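Local coordinates for protein endo-pectate lyase (Erwinia chrysanthemi, PDB 3B4N) that cleaves pectate chains by calcium-dependent elimination and probably also attacks highly methylated pectins, with an endo mode of action, at residues S30-L35 with K74-N79; R51-N56 with L82-W87; N158-N163 with T183-I188; T203-G208 with V236-F241; H212-G217 with T244-K249. One frame throughout, in Å; residues are numbered along the deposited sequence.

Contact 1. Residues S30-L35 with K74-N79; sequences SDVNYL and KDADTN
K74, N33 and D75 contribute about half of the surface buried here, where strand 32-39 pairs antiparallel with strand 72-75. N33 and D75 are a hydrogen-bonded pair: N33 N donates to D75 O and D75 N to N33 O, both at 2.9 Å and nearly straight (173° and 169°). Y34 and K74 follow as the non-hydrogen-bonded pair, their side chains side by side, with K74 CB 3.6 Å from Y34 CE1. V32 crosses K74 on the same face, its CG1 3.8 Å from K74 CB. Towards the turn one water donates to D31 O and D75 O and accepts from T78 OG1. D75 CG, anti to the backbone N (chi1 -180°), carries a carboxylate with several partners. Its OD2 takes D77 N at 3.0 Å in an Asx turn, while OD1 hydrogen-bonds Y86 OH and forms a salt bridge with R51 NH1. Y86 OH also bonds N33 OD1. Both oxygens of this buried carboxylate are therefore satisfied, and the arginine probably favours its charged form.

Contact 2. Residues R51-N56 with L82-W87; sequences RGTTSN and LNYWYW
The four-stranded sheet of the N-terminal beta-sandwich contains this antiparallel join, with R51 opposite Y86 and G52 opposite W85. G52 and W85 are the hydrogen-bonded pair: G52 N reaches W85 O, and W85 N reaches G52 O, each at 2.9 Å. On the R51 face, the arginine runs alongside two tyrosines. Its CG sits over the Y86 ring, 4.0 Å from the centroid and 27° off the normal, and its CD lies 3.5 Å from Y84 CD2. The bend at chi3 (75°) brings NE to Y84 CD2 as well, and Y84 CE2 comes over one face of the guanidinium, towards its rim. The polar ends of R51 and Y86 are both directed to D75, consistent with this side-by-side packing.

On the other face the loop after G52 folds over W85. S55 CA stands 3.5 Å from the centroid of its five-membered ring, only 1° off the normal, a CH-pi contact, and S55 CB approaches W85 NE1 at 3.4 Å. S55 O meets the edge of the W87 ring in its plane, 3.7 Å from CZ2. A water joins T53 O to N83 N where the strands part. Sheets of three and four antiparallel strands in this order are consistent with a fibronectin type III-like domain.

Contact 3. Residues N158-N163 with T183-I188; sequences NATVKN and TIENVI
T160, V161 and K162 pair in parallel with T183, I184 and E185, the strand axes 4.9 Å apart and 7° from parallel, which is the spacing of successive coils in the right-handed parallel beta-helix. Side chains line up pairwise on the partly exposed face, threonine on threonine and lysine beside glutamate. T160 and T183 point the same way with nearly equal first torsions (chi1 -65° and -67°), and T160 OG1 comes 3.4 Å from T183 CB. K162 and E185 also lie side by side, CB to CB at 3.7 Å. Their charged ends do not touch: K162 NZ stays 4.9 Å from E185 OE2. On the buried face V161 CG1 meets I184 CG1 at 4.4 Å, and I184 continues the stack onto M204 and I206 of the following coil. N163 and N186 both have positive phi and are in register (CA to CA 5.0 Å), so the coils turn at the same level. At this corner N163 N donates to E185 O in a bond 3.0 Å long.

Contact 4. Residues T203-G208 with V236-F241; sequences TMTIVG and VVKGNF
I206 and F241 form the tight, inward part of this contact, whereas T205, V236 and K238 make its looser outer face. I206 CG2, anti to the backbone N, stands over the centre of the F241 ring, 3.8 Å from the centroid and 14° off the normal, a CH-pi contact between two buried side chains. G208 O approaches the same ring obliquely, 3.1 Å from F241 CD1. Backbone packing is close here as well: G208 N donates to K238 O at 2.9 Å with an angle of 177°, and G208 CA lies 3.4 Å from G239 O. Both glycines have positive phi, and the backbones can pass this closely because G239 has no side chain to stand against G208 N.

The outer face is partly exposed, and its contacts join side-chain carbons and a threonine oxygen. T205 and V236 lie side by side, with T205 OG1 3.8 Å from V236 CB, and T203 CG2 meets V236 CG2 at 4.0 Å. The K238 chain, extended beyond CG, brings CE to 3.7 Å from T205 CG2 and 4.1 Å from V207 CG2, so an exposed lysine covers the methyl groups with its aliphatic part.

Strand 203-207 is flanked by 233-238 here and by 181-189 on its other edge. Inward, I206 and V237 touch L226 and F241 touches V225, both on strand 224-228; F241 also meets W189 of strand 181-189.

Contact 5. Residues H212-G217 with T244-K249; sequences HNAKDG and TGEHGK. With CA (calcium ion), chain C.
H247 offers one ring face to N213, and H212 uses a ring edge towards T244. N213 CB lies over the H247 imidazole, 3.7 Å from its centroid and 18° off the normal, displaced towards the rim. At the edge of H212, ND1 shares a hydrogen bond with T244 OG1 at 2.8 Å, either group being a possible donor; the two side chains cross at about a right angle. H212 CE1 also comes 3.6 Å from G245 CA.

T244 O is gripped from opposite faces of its plane, by N213 N at 3.2 Å and by H247 NE2 at 2.8 Å. The second bond is bent, 130° at hydrogen, but it helps hold the ring against N213. A water between N213 ND2 and H247 ND1 ties amide to imidazole again, consistent with a second-shell role for H247 in positioning the calcium ligand N213. Further on, E246 N bonds N213 O, and E246 bends at chi2 (81°), which turns its carboxylate back to the chain: OE1 takes K215 N at 2.9 Å through its anti lone pair. K215 lies within the type II turn A214-G217, which this bond therefore ties to E246.

N213 OD1 binds the calcium ion at 2.3 Å. Two waters, D191, I192 O and Y218 O complete six ligands, and one of those waters also donates to A214 O. This is the calcium site of a pectate lyase, built where a beta-helix strand passes into a loop.

In the fold
From the N terminus, contact 1 (30-35 with 74-79) and contact 2 (51-56 with 82-87) alternate along the chain, so their loops cross. Contact 1 lies in the three-stranded and contact 2 in the four-stranded sheet of the N-terminal sandwich, and side chains between them tie the two sheets together. Contact 3 then closes one short coil of the beta-helix, from 158-163 to 183-188. Contacts 4 and 5 cross in turn, each spanning about one coil, from 203-208 to 236-241 and from 212-217 to 244-249. Contacts 3 and 4 touch through probable backbone hydrogen bonds between strands 181-189 and 203-207. Y34 packs on T244, joining contact 1 to contact 5 and the sandwich to the beta-helix.

Contact 1. Residues S30-L35 with K74-N79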
# COMPACT_ATOMS: atom_id res chain seq x y z
N SER A 30 5.77 -0.88 -16.29
CA SER A 30 5.30 -0.17 -17.48
C SER A 30 6.13 1.07 -17.85
O SER A 30 5.58 2.17 -18.01
CB SER A 30 3.84 0.24 -17.27
OG SER A 30 3.31 0.86 -18.43
N ASP A 31 7.44 0.86 -18.01
CA ASP A 31 8.39 1.93 -18.37
C ASP A 31 8.46 3.07 -17.37
O ASP A 31 8.88 4.18 -17.69
CB ASP A 31 8.08 2.48 -19.75
CG ASP A 31 8.48 1.53 -20.83
OD1 ASP A 31 8.10 1.77 -21.98
OD2 ASP A 31 9.20 0.55 -20.54
N VAL A 32 8.03 2.78 -16.15
CA VAL A 32 8.05 3.76 -15.08
C VAL A 32 8.84 3.12 -13.96
O VAL A 32 8.65 1.94 -13.65
CB VAL A 32 6.62 4.08 -14.60
CG1 VAL A 32 6.67 5.04 -13.42
CG2 VAL A 32 5.82 4.71 -15.74
N ASN A 33 9.76 3.87 -13.37
CA ASN A 33 10.53 3.36 -12.24
C ASN A 33 9.88 3.93 -10.99
O ASN A 33 9.80 5.15 -10.83
CB ASN A 33 11.98 3.82 -12.31
CG ASN A 33 12.75 3.15 -13.42
OD1 ASN A 33 13.67 3.73 -14.00
ND2 ASN A 33 12.39 1.91 -13.72
N TYR A 34 9.40 3.05 -10.13
CA TYR A 34 8.77 3.48 -8.89
C TYR A 34 9.77 3.38 -7.75
O TYR A 34 10.47 2.38 -7.61
CB TYR A 34 7.55 2.63 -8.56
CG TYR A 34 6.35 2.90 -9.44
CD1 TYR A 34 5.45 3.92 -9.12
CD2 TYR A 34 6.14 2.17 -10.60
CE1 TYR A 34 4.36 4.19 -9.95
CE2 TYR A 34 5.07 2.44 -11.43
CZ TYR A 34 4.18 3.44 -11.11
OH TYR A 34 3.13 3.70 -11.95
N LEU A 35 9.83 4.44 -6.95
CA LEU A 35 10.71 4.46 -5.80
C LEU A 35 9.86 4.46 -4.54
O LEU A 35 8.82 5.13 -4.48
CB LEU A 35 11.57 5.72 -5.78
CG LEU A 35 12.51 5.94 -6.96
CD1 LEU A 35 13.29 7.23 -6.75
CD2 LEU A 35 13.45 4.75 -7.09
N LYS A 74 7.44 8.37 -8.73
CA LYS A 74 7.49 7.65 -9.99
C LYS A 74 8.25 8.46 -11.03
O LYS A 74 8.04 9.66 -11.18
CB LYS A 74 6.08 7.31 -10.49
CG LYS A 74 5.24 8.47 -10.93
CD LYS A 74 3.90 7.96 -11.44
CE LYS A 74 3.04 9.09 -11.97
NZ LYS A 74 2.76 10.13 -10.93
N ASP A 75 9.17 7.79 -11.71
CA ASP A 75 9.97 8.41 -12.76
C ASP A 75 9.65 7.73 -14.09
O ASP A 75 10.00 6.57 -14.29
CB ASP A 75 11.47 8.26 -12.46
CG ASP A 75 12.34 8.90 -13.53
OD1 ASP A 75 13.54 8.59 -13.59
OD2 ASP A 75 11.81 9.71 -14.32
N ALA A 76 8.98 8.45 -14.98
CA ALA A 76 8.62 7.93 -16.29
C ALA A 76 9.44 8.58 -17.39
O ALA A 76 9.13 8.41 -18.57
CB ALA A 76 7.14 8.17 -16.55
N ASP A 77 10.48 9.30 -17.01
CA ASP A 77 11.32 10.01 -17.98
C ASP A 77 12.68 9.35 -18.19
O ASP A 77 13.72 9.98 -17.98
CB ASP A 77 11.52 11.45 -17.50
CG ASP A 77 12.25 12.31 -18.51
OD1 ASP A 77 12.83 13.34 -18.11
OD2 ASP A 77 12.23 11.97 -19.72
N THR A 78 12.67 8.09 -18.61
CA THR A 78 13.92 7.37 -18.85
C THR A 78 13.96 6.77 -20.25
O THR A 78 12.92 6.55 -20.87
CB THR A 78 14.14 6.24 -17.84
OG1 THR A 78 13.08 5.28 -17.96
CG2 THR A 78 14.18 6.78 -16.42
N ASN A 79 15.17 6.51 -20.74
CA ASN A 79 15.37 5.91 -22.05
C ASN A 79 15.65 4.42 -21.90
O ASN A 79 16.34 4.01 -20.97
CB ASN A 79 16.55 6.59 -22.76
CG ASN A 79 16.21 7.98 -23.26
OD1 ASN A 79 17.10 8.74 -23.65
ND2 ASN A 79 14.92 8.31 -23.27
O HOH W 1 10.95 5.69 -16.72
O HOH W 2 7.74 6.37 -19.87
O HOH W 3 14.50 2.66 -16.71

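Contact 2. Residues R51-N56 with L82-W87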
# COMPACT_ATOMS: atom_id res chain seq x y z
N ARG A 51 19.12 11.18 -9.55
CA ARG A 51 19.28 10.10 -10.52
C ARG A 51 20.55 10.30 -11.33
O ARG A 51 21.00 11.42 -11.53
CB ARG A 51 18.08 10.09 -11.47
CG ARG A 51 18.02 8.89 -12.41
CD ARG A 51 16.88 9.04 -13.41
NE ARG A 51 17.21 10.01 -14.44
CZ ARG A 51 16.33 10.58 -15.26
NH1 ARG A 51 15.05 10.26 -15.17
NH2 ARG A 51 16.74 11.47 -16.15
N GLY A 52 21.12 9.19 -11.78
CA GLY A 52 22.31 9.23 -12.61
C GLY A 52 22.31 8.04 -13.54
O GLY A 52 21.57 7.08 -13.31
N THR A 53 23.12 8.08 -14.59
CA THR A 53 23.21 6.95 -15.51
C THR A 53 24.39 6.06 -15.15
O THR A 53 24.67 5.08 -15.84
CB THR A 53 23.31 7.39 -16.99
OG1 THR A 53 24.38 8.34 -17.12
CG2 THR A 53 22.01 8.01 -17.46
N THR A 54 25.09 6.42 -14.08
CA THR A 54 26.21 5.62 -13.57
C THR A 54 26.05 5.53 -12.06
O THR A 54 25.25 6.26 -11.46
CB THR A 54 27.60 6.23 -13.90
OG1 THR A 54 27.89 7.32 -13.02
CG2 THR A 54 27.65 6.70 -15.35
N SER A 55 26.81 4.63 -11.44
CA SER A 55 26.72 4.42 -10.00
C SER A 55 27.42 5.48 -9.14
O SER A 55 27.31 5.45 -7.91
CB SER A 55 27.31 3.04 -9.66
OG SER A 55 28.70 3.01 -9.96
N ASN A 56 28.12 6.40 -9.78
CA ASN A 56 28.86 7.44 -9.06
C ASN A 56 27.92 8.46 -8.43
O ASN A 56 27.31 9.27 -9.12
CB ASN A 56 29.84 8.14 -10.01
CG ASN A 56 30.81 9.07 -9.30
OD1 ASN A 56 31.76 9.59 -9.91
ND2 ASN A 56 30.59 9.29 -8.01
N LEU A 82 19.47 2.80 -21.45
CA LEU A 82 20.34 3.18 -20.35
C LEU A 82 19.92 2.57 -19.02
O LEU A 82 18.76 2.17 -18.84
CB LEU A 82 20.35 4.71 -20.19
CG LEU A 82 20.97 5.50 -21.34
CD1 LEU A 82 20.65 6.98 -21.20
CD2 LEU A 82 22.48 5.28 -21.34
N ASN A 83 20.87 2.50 -18.10
CA ASN A 83 20.60 2.01 -16.76
C ASN A 83 20.62 3.24 -15.87
O ASN A 83 21.32 4.21 -16.16
CB ASN A 83 21.68 1.02 -16.31
CG ASN A 83 21.43 -0.38 -16.83
OD1 ASN A 83 22.32 -1.01 -17.39
ND2 ASN A 83 20.21 -0.88 -16.63
N TYR A 84 19.83 3.22 -14.80
CA TYR A 84 19.78 4.36 -13.90
C TYR A 84 20.00 3.98 -12.45
O TYR A 84 19.70 2.87 -12.02
CB TYR A 84 18.42 5.07 -14.01
CG TYR A 84 18.16 5.63 -15.39
CD1 TYR A 84 17.60 4.84 -16.39
CD2 TYR A 84 18.49 6.95 -15.69
CE1 TYR A 84 17.38 5.35 -17.66
CE2 TYR A 84 18.28 7.47 -16.97
CZ TYR A 84 17.72 6.66 -17.94
OH TYR A 84 17.50 7.17 -19.20
N TRP A 85 20.55 4.94 -11.71
CA TRP A 85 20.77 4.81 -10.27
C TRP A 85 19.99 5.95 -9.65
O TRP A 85 19.96 7.07 -10.19
CB TRP A 85 22.25 4.95 -9.92
CG TRP A 85 23.05 3.70 -10.09
CD1 TRP A 85 23.47 2.86 -9.11
CD2 TRP A 85 23.48 3.14 -11.33
NE1 TRP A 85 24.13 1.79 -9.66
CE2 TRP A 85 24.16 1.94 -11.02
CE3 TRP A 85 23.36 3.53 -12.67
CZ2 TRP A 85 24.71 1.12 -12.01
CZ3 TRP A 85 23.92 2.72 -13.65
CH2 TRP A 85 24.59 1.52 -13.31
N TYR A 86 19.34 5.65 -8.53
CA TYR A 86 18.55 6.63 -7.80
C TYR A 86 18.94 6.70 -6.33
O TYR A 86 19.39 5.72 -5.75
CB TYR A 86 17.07 6.26 -7.84
CG TYR A 86 16.42 6.31 -9.20
CD1 TYR A 86 15.80 7.46 -9.66
CD2 TYR A 86 16.37 5.16 -9.99
CE1 TYR A 86 15.14 7.48 -10.90
CE2 TYR A 86 15.73 5.17 -11.22
CZ TYR A 86 15.11 6.32 -11.66
OH TYR A 86 14.47 6.32 -12.88
N TRP A 87 18.76 7.88 -5.76
CA TRP A 87 19.00 8.13 -4.34
C TRP A 87 17.90 9.09 -3.91
O TRP A 87 17.42 9.90 -4.71
CB TRP A 87 20.31 8.87 -4.07
CG TRP A 87 21.56 8.11 -4.33
CD1 TRP A 87 22.34 7.46 -3.41
CD2 TRP A 87 22.21 7.96 -5.59
NE1 TRP A 87 23.44 6.93 -4.02
CE2 TRP A 87 23.39 7.22 -5.36
CE3 TRP A 87 21.91 8.38 -6.89
CZ2 TRP A 87 24.28 6.89 -6.39
CZ3 TRP A 87 22.80 8.06 -7.92
CH2 TRP A 87 23.97 7.32 -7.66
O HOH W 4 23.63 3.63 -18.19

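Contact 3. Residues N158-N163 with T183-I188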
# COMPACT_ATOMS: atom_id res chain seq x y z
N ASN A 158 1.34 -6.12 17.12
CA ASN A 158 1.74 -4.81 17.66
C ASN A 158 3.18 -4.57 17.23
O ASN A 158 4.03 -4.16 18.02
CB ASN A 158 1.63 -4.79 19.19
CG ASN A 158 1.67 -3.37 19.75
OD1 ASN A 158 2.53 -3.03 20.56
ND2 ASN A 158 0.72 -2.55 19.31
N ALA A 159 3.44 -4.81 15.95
CA ALA A 159 4.78 -4.69 15.40
C ALA A 159 4.82 -3.95 14.07
O ALA A 159 3.80 -3.76 13.40
CB ALA A 159 5.39 -6.08 15.24
N THR A 160 6.03 -3.56 13.68
CA THR A 160 6.25 -2.84 12.44
C THR A 160 7.26 -3.57 11.57
O THR A 160 8.25 -4.10 12.07
CB THR A 160 6.80 -1.41 12.71
OG1 THR A 160 5.82 -0.64 13.39
CG2 THR A 160 7.17 -0.71 11.40
N VAL A 161 6.99 -3.62 10.27
CA VAL A 161 7.93 -4.21 9.34
C VAL A 161 8.17 -3.15 8.26
O VAL A 161 7.25 -2.44 7.86
CB VAL A 161 7.39 -5.51 8.70
CG1 VAL A 161 6.13 -5.24 7.89
CG2 VAL A 161 8.47 -6.12 7.82
N LYS A 162 9.42 -3.00 7.84
CA LYS A 162 9.70 -2.02 6.80
C LYS A 162 10.74 -2.47 5.80
O LYS A 162 11.57 -3.33 6.09
CB LYS A 162 10.11 -0.67 7.41
CG LYS A 162 11.30 -0.69 8.32
CD LYS A 162 11.45 0.68 8.99
CE LYS A 162 12.62 0.75 9.94
NZ LYS A 162 12.66 2.08 10.62
N ASN A 163 10.66 -1.89 4.60
CA ASN A 163 11.59 -2.15 3.51
C ASN A 163 11.61 -3.63 3.12
O ASN A 163 12.61 -4.32 3.29
CB ASN A 163 13.00 -1.71 3.92
CG ASN A 163 13.03 -0.31 4.48
OD1 ASN A 163 13.64 -0.07 5.53
ND2 ASN A 163 12.38 0.61 3.81
N THR A 183 2.41 -1.48 11.74
CA THR A 183 2.76 -0.57 10.67
C THR A 183 3.50 -1.36 9.60
O THR A 183 4.41 -2.14 9.89
CB THR A 183 3.61 0.60 11.18
OG1 THR A 183 2.80 1.42 12.04
CG2 THR A 183 4.09 1.46 10.02
N ILE A 184 3.07 -1.17 8.35
CA ILE A 184 3.65 -1.83 7.19
C ILE A 184 4.20 -0.65 6.40
O ILE A 184 3.47 0.07 5.72
CB ILE A 184 2.56 -2.63 6.45
CG1 ILE A 184 2.01 -3.71 7.39
CG2 ILE A 184 3.11 -3.22 5.17
CD1 ILE A 184 0.81 -4.49 6.82
N GLU A 185 5.51 -0.47 6.52
CA GLU A 185 6.20 0.69 5.97
C GLU A 185 7.14 0.38 4.82
O GLU A 185 8.07 -0.40 4.96
CB GLU A 185 6.96 1.34 7.13
CG GLU A 185 7.70 2.61 6.84
CD GLU A 185 8.24 3.24 8.11
OE1 GLU A 185 8.85 4.32 8.03
OE2 GLU A 185 8.05 2.65 9.20
N ASN A 186 6.91 1.02 3.68
CA ASN A 186 7.70 0.81 2.49
C ASN A 186 7.82 -0.66 2.08
O ASN A 186 8.91 -1.23 2.02
CB ASN A 186 9.10 1.41 2.62
CG ASN A 186 9.80 1.49 1.28
OD1 ASN A 186 9.16 1.76 0.26
ND2 ASN A 186 11.11 1.28 1.27
N VAL A 187 6.67 -1.27 1.82
CA VAL A 187 6.64 -2.65 1.37
C VAL A 187 6.20 -2.60 -0.09
O VAL A 187 5.37 -1.77 -0.48
CB VAL A 187 5.66 -3.51 2.21
CG1 VAL A 187 5.48 -4.87 1.55
CG2 VAL A 187 6.24 -3.69 3.62
N ILE A 188 6.80 -3.47 -0.90
CA ILE A 188 6.48 -3.53 -2.32
C ILE A 188 5.94 -4.91 -2.64
O ILE A 188 6.59 -5.91 -2.34
CB ILE A 188 7.72 -3.27 -3.19
CG1 ILE A 188 8.22 -1.84 -2.96
CG2 ILE A 188 7.41 -3.53 -4.66
CD1 ILE A 188 9.45 -1.47 -3.77

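Contact 4. Residues T203-G208 with V236-F241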
# COMPACT_ATOMS: atom_id res chain seq x y z
N THR A 203 -5.07 -1.34 15.02
CA THR A 203 -4.82 -0.32 14.00
C THR A 203 -3.71 -0.82 13.09
O THR A 203 -2.62 -1.14 13.56
CB THR A 203 -4.37 1.04 14.57
OG1 THR A 203 -5.35 1.54 15.48
CG2 THR A 203 -4.24 2.06 13.44
N MET A 204 -4.00 -0.90 11.80
CA MET A 204 -3.01 -1.33 10.81
C MET A 204 -2.73 -0.11 9.91
O MET A 204 -3.63 0.39 9.24
CB MET A 204 -3.53 -2.52 9.99
CG MET A 204 -2.58 -2.93 8.87
SD MET A 204 -3.13 -4.41 7.98
CE MET A 204 -4.27 -3.66 6.83
N THR A 205 -1.49 0.35 9.92
CA THR A 205 -1.11 1.53 9.15
C THR A 205 -0.17 1.18 8.00
O THR A 205 0.86 0.54 8.22
CB THR A 205 -0.41 2.56 10.06
OG1 THR A 205 -1.28 2.90 11.14
CG2 THR A 205 -0.04 3.82 9.28
N ILE A 206 -0.54 1.60 6.79
CA ILE A 206 0.28 1.39 5.60
C ILE A 206 0.95 2.75 5.36
O ILE A 206 0.26 3.75 5.16
CB ILE A 206 -0.58 1.05 4.36
CG1 ILE A 206 -1.53 -0.12 4.65
CG2 ILE A 206 0.33 0.73 3.18
CD1 ILE A 206 -0.86 -1.40 5.15
N VAL A 207 2.28 2.78 5.39
CA VAL A 207 3.06 4.01 5.20
C VAL A 207 3.86 3.87 3.92
O VAL A 207 4.90 3.20 3.89
CB VAL A 207 4.02 4.27 6.39
CG1 VAL A 207 4.72 5.61 6.21
CG2 VAL A 207 3.23 4.28 7.70
N GLY A 208 3.39 4.51 2.85
CA GLY A 208 4.06 4.37 1.58
C GLY A 208 3.87 2.96 1.05
O GLY A 208 2.89 2.28 1.37
N VAL A 236 -5.25 2.47 8.29
CA VAL A 236 -4.78 3.81 7.91
C VAL A 236 -3.87 3.70 6.69
O VAL A 236 -3.00 2.83 6.65
CB VAL A 236 -4.01 4.45 9.08
CG1 VAL A 236 -3.55 5.87 8.72
CG2 VAL A 236 -4.88 4.48 10.33
N VAL A 237 -4.07 4.58 5.71
CA VAL A 237 -3.26 4.59 4.50
C VAL A 237 -2.70 5.98 4.28
O VAL A 237 -3.45 6.94 4.06
CB VAL A 237 -4.09 4.18 3.27
CG1 VAL A 237 -3.21 4.20 2.01
CG2 VAL A 237 -4.70 2.79 3.48
N LYS A 238 -1.38 6.10 4.33
CA LYS A 238 -0.71 7.39 4.14
C LYS A 238 0.64 7.22 3.46
O LYS A 238 0.98 6.13 3.01
CB LYS A 238 -0.55 8.09 5.49
CG LYS A 238 0.27 7.36 6.53
CD LYS A 238 0.16 8.10 7.86
CE LYS A 238 0.86 7.39 8.99
NZ LYS A 238 0.85 8.30 10.19
N GLY A 239 1.38 8.31 3.34
CA GLY A 239 2.69 8.24 2.72
C GLY A 239 2.65 8.00 1.22
O GLY A 239 3.65 7.64 0.61
N ASN A 240 1.48 8.23 0.62
CA ASN A 240 1.29 8.04 -0.80
C ASN A 240 1.48 6.62 -1.29
O ASN A 240 2.15 6.37 -2.30
CB ASN A 240 2.16 9.01 -1.61
CG ASN A 240 1.62 9.25 -3.01
OD1 ASN A 240 0.43 9.05 -3.27
ND2 ASN A 240 2.49 9.69 -3.91
N PHE A 241 0.89 5.69 -0.54
CA PHE A 241 0.87 4.27 -0.90
C PHE A 241 0.37 4.28 -2.35
O PHE A 241 -0.65 4.91 -2.65
CB PHE A 241 -0.13 3.57 0.03
CG PHE A 241 -0.38 2.12 -0.28
CD1 PHE A 241 0.68 1.23 -0.49
CD2 PHE A 241 -1.67 1.62 -0.27
CE1 PHE A 241 0.44 -0.13 -0.68
CE2 PHE A 241 -1.92 0.25 -0.46
CZ PHE A 241 -0.86 -0.62 -0.66

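Contact 5. Residues H212-G217 with T244-K249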
# COMPACT_ATOMS: atom_id res chain seq x y z
N HIS A 212 1.42 -3.78 -6.73
CA HIS A 212 1.03 -4.07 -8.09
C HIS A 212 0.07 -5.24 -8.16
O HIS A 212 0.12 -6.16 -7.35
CB HIS A 212 2.28 -4.43 -8.90
CG HIS A 212 2.02 -4.63 -10.36
ND1 HIS A 212 1.68 -3.59 -11.21
CD2 HIS A 212 2.04 -5.75 -11.13
CE1 HIS A 212 1.51 -4.06 -12.43
NE2 HIS A 212 1.72 -5.36 -12.41
N ASN A 213 -0.86 -5.18 -9.10
CA ASN A 213 -1.73 -6.31 -9.34
C ASN A 213 -2.00 -6.28 -10.83
O ASN A 213 -1.82 -5.25 -11.47
CB ASN A 213 -3.03 -6.27 -8.53
CG ASN A 213 -3.50 -7.68 -8.17
OD1 ASN A 213 -3.02 -8.66 -8.74
ND2 ASN A 213 -4.45 -7.79 -7.24
N ALA A 214 -2.41 -7.40 -11.40
CA ALA A 214 -2.65 -7.42 -12.83
C ALA A 214 -3.75 -8.37 -13.22
O ALA A 214 -3.96 -9.40 -12.58
CB ALA A 214 -1.37 -7.80 -13.56
N LYS A 215 -4.47 -8.01 -14.28
CA LYS A 215 -5.52 -8.88 -14.77
C LYS A 215 -4.77 -10.10 -15.31
O LYS A 215 -3.74 -9.96 -15.97
CB LYS A 215 -6.30 -8.19 -15.88
CG LYS A 215 -7.30 -9.09 -16.60
CD LYS A 215 -8.25 -8.29 -17.49
CE LYS A 215 -9.38 -7.65 -16.69
NZ LYS A 215 -8.92 -6.72 -15.61
N ASP A 216 -5.28 -11.28 -14.98
CA ASP A 216 -4.69 -12.53 -15.41
C ASP A 216 -3.36 -12.82 -14.70
O ASP A 216 -2.59 -13.68 -15.12
CB ASP A 216 -4.50 -12.52 -16.94
CG ASP A 216 -4.19 -13.89 -17.51
OD1 ASP A 216 -4.71 -14.88 -16.96
OD2 ASP A 216 -3.46 -13.97 -18.52
N GLY A 217 -3.09 -12.10 -13.61
CA GLY A 217 -1.86 -12.32 -12.87
C GLY A 217 -1.99 -13.41 -11.81
O GLY A 217 -2.96 -14.17 -11.79
N THR A 244 -0.35 0.05 -8.59
CA THR A 244 -0.01 0.03 -10.01
C THR A 244 -0.68 -1.17 -10.66
O THR A 244 -1.02 -2.15 -9.99
CB THR A 244 1.52 -0.07 -10.22
OG1 THR A 244 2.01 -1.31 -9.69
CG2 THR A 244 2.23 1.07 -9.53
N GLY A 245 -0.89 -1.09 -11.96
CA GLY A 245 -1.53 -2.20 -12.65
C GLY A 245 -3.04 -2.13 -12.62
O GLY A 245 -3.62 -1.06 -12.79
N GLU A 246 -3.67 -3.29 -12.43
CA GLU A 246 -5.13 -3.40 -12.38
C GLU A 246 -5.51 -3.97 -11.02
O GLU A 246 -5.01 -5.03 -10.62
CB GLU A 246 -5.64 -4.35 -13.48
CG GLU A 246 -5.34 -3.91 -14.91
CD GLU A 246 -3.94 -4.26 -15.36
OE1 GLU A 246 -3.55 -5.44 -15.25
OE2 GLU A 246 -3.23 -3.35 -15.85
N HIS A 247 -6.42 -3.29 -10.32
CA HIS A 247 -6.86 -3.69 -8.98
C HIS A 247 -8.37 -3.82 -8.84
O HIS A 247 -9.14 -3.25 -9.63
CB HIS A 247 -6.39 -2.66 -7.97
CG HIS A 247 -4.91 -2.67 -7.75
ND1 HIS A 247 -4.32 -3.31 -6.68
CD2 HIS A 247 -3.89 -2.15 -8.48
CE1 HIS A 247 -3.01 -3.18 -6.76
NE2 HIS A 247 -2.73 -2.48 -7.84
N GLY A 248 -8.80 -4.56 -7.82
CA GLY A 248 -10.21 -4.72 -7.54
C GLY A 248 -10.64 -3.54 -6.69
O GLY A 248 -11.43 -2.70 -7.12
N LYS A 249 -10.13 -3.48 -5.46
CA LYS A 249 -10.43 -2.36 -4.58
C LYS A 249 -9.31 -2.19 -3.57
O LYS A 249 -8.53 -3.11 -3.32
CB LYS A 249 -11.78 -2.55 -3.86
CG LYS A 249 -11.91 -3.80 -3.05
CD LYS A 249 -13.23 -3.80 -2.26
CE LYS A 249 -14.47 -3.80 -3.17
NZ LYS A 249 -14.61 -5.06 -3.96
CA CA C . -2.52 -10.89 -8.46
O HOH W 5 -6.00 -5.57 -6.27
O HOH W 6 -4.50 -11.11 -7.07
O HOH W 7 -3.84 -11.18 -10.42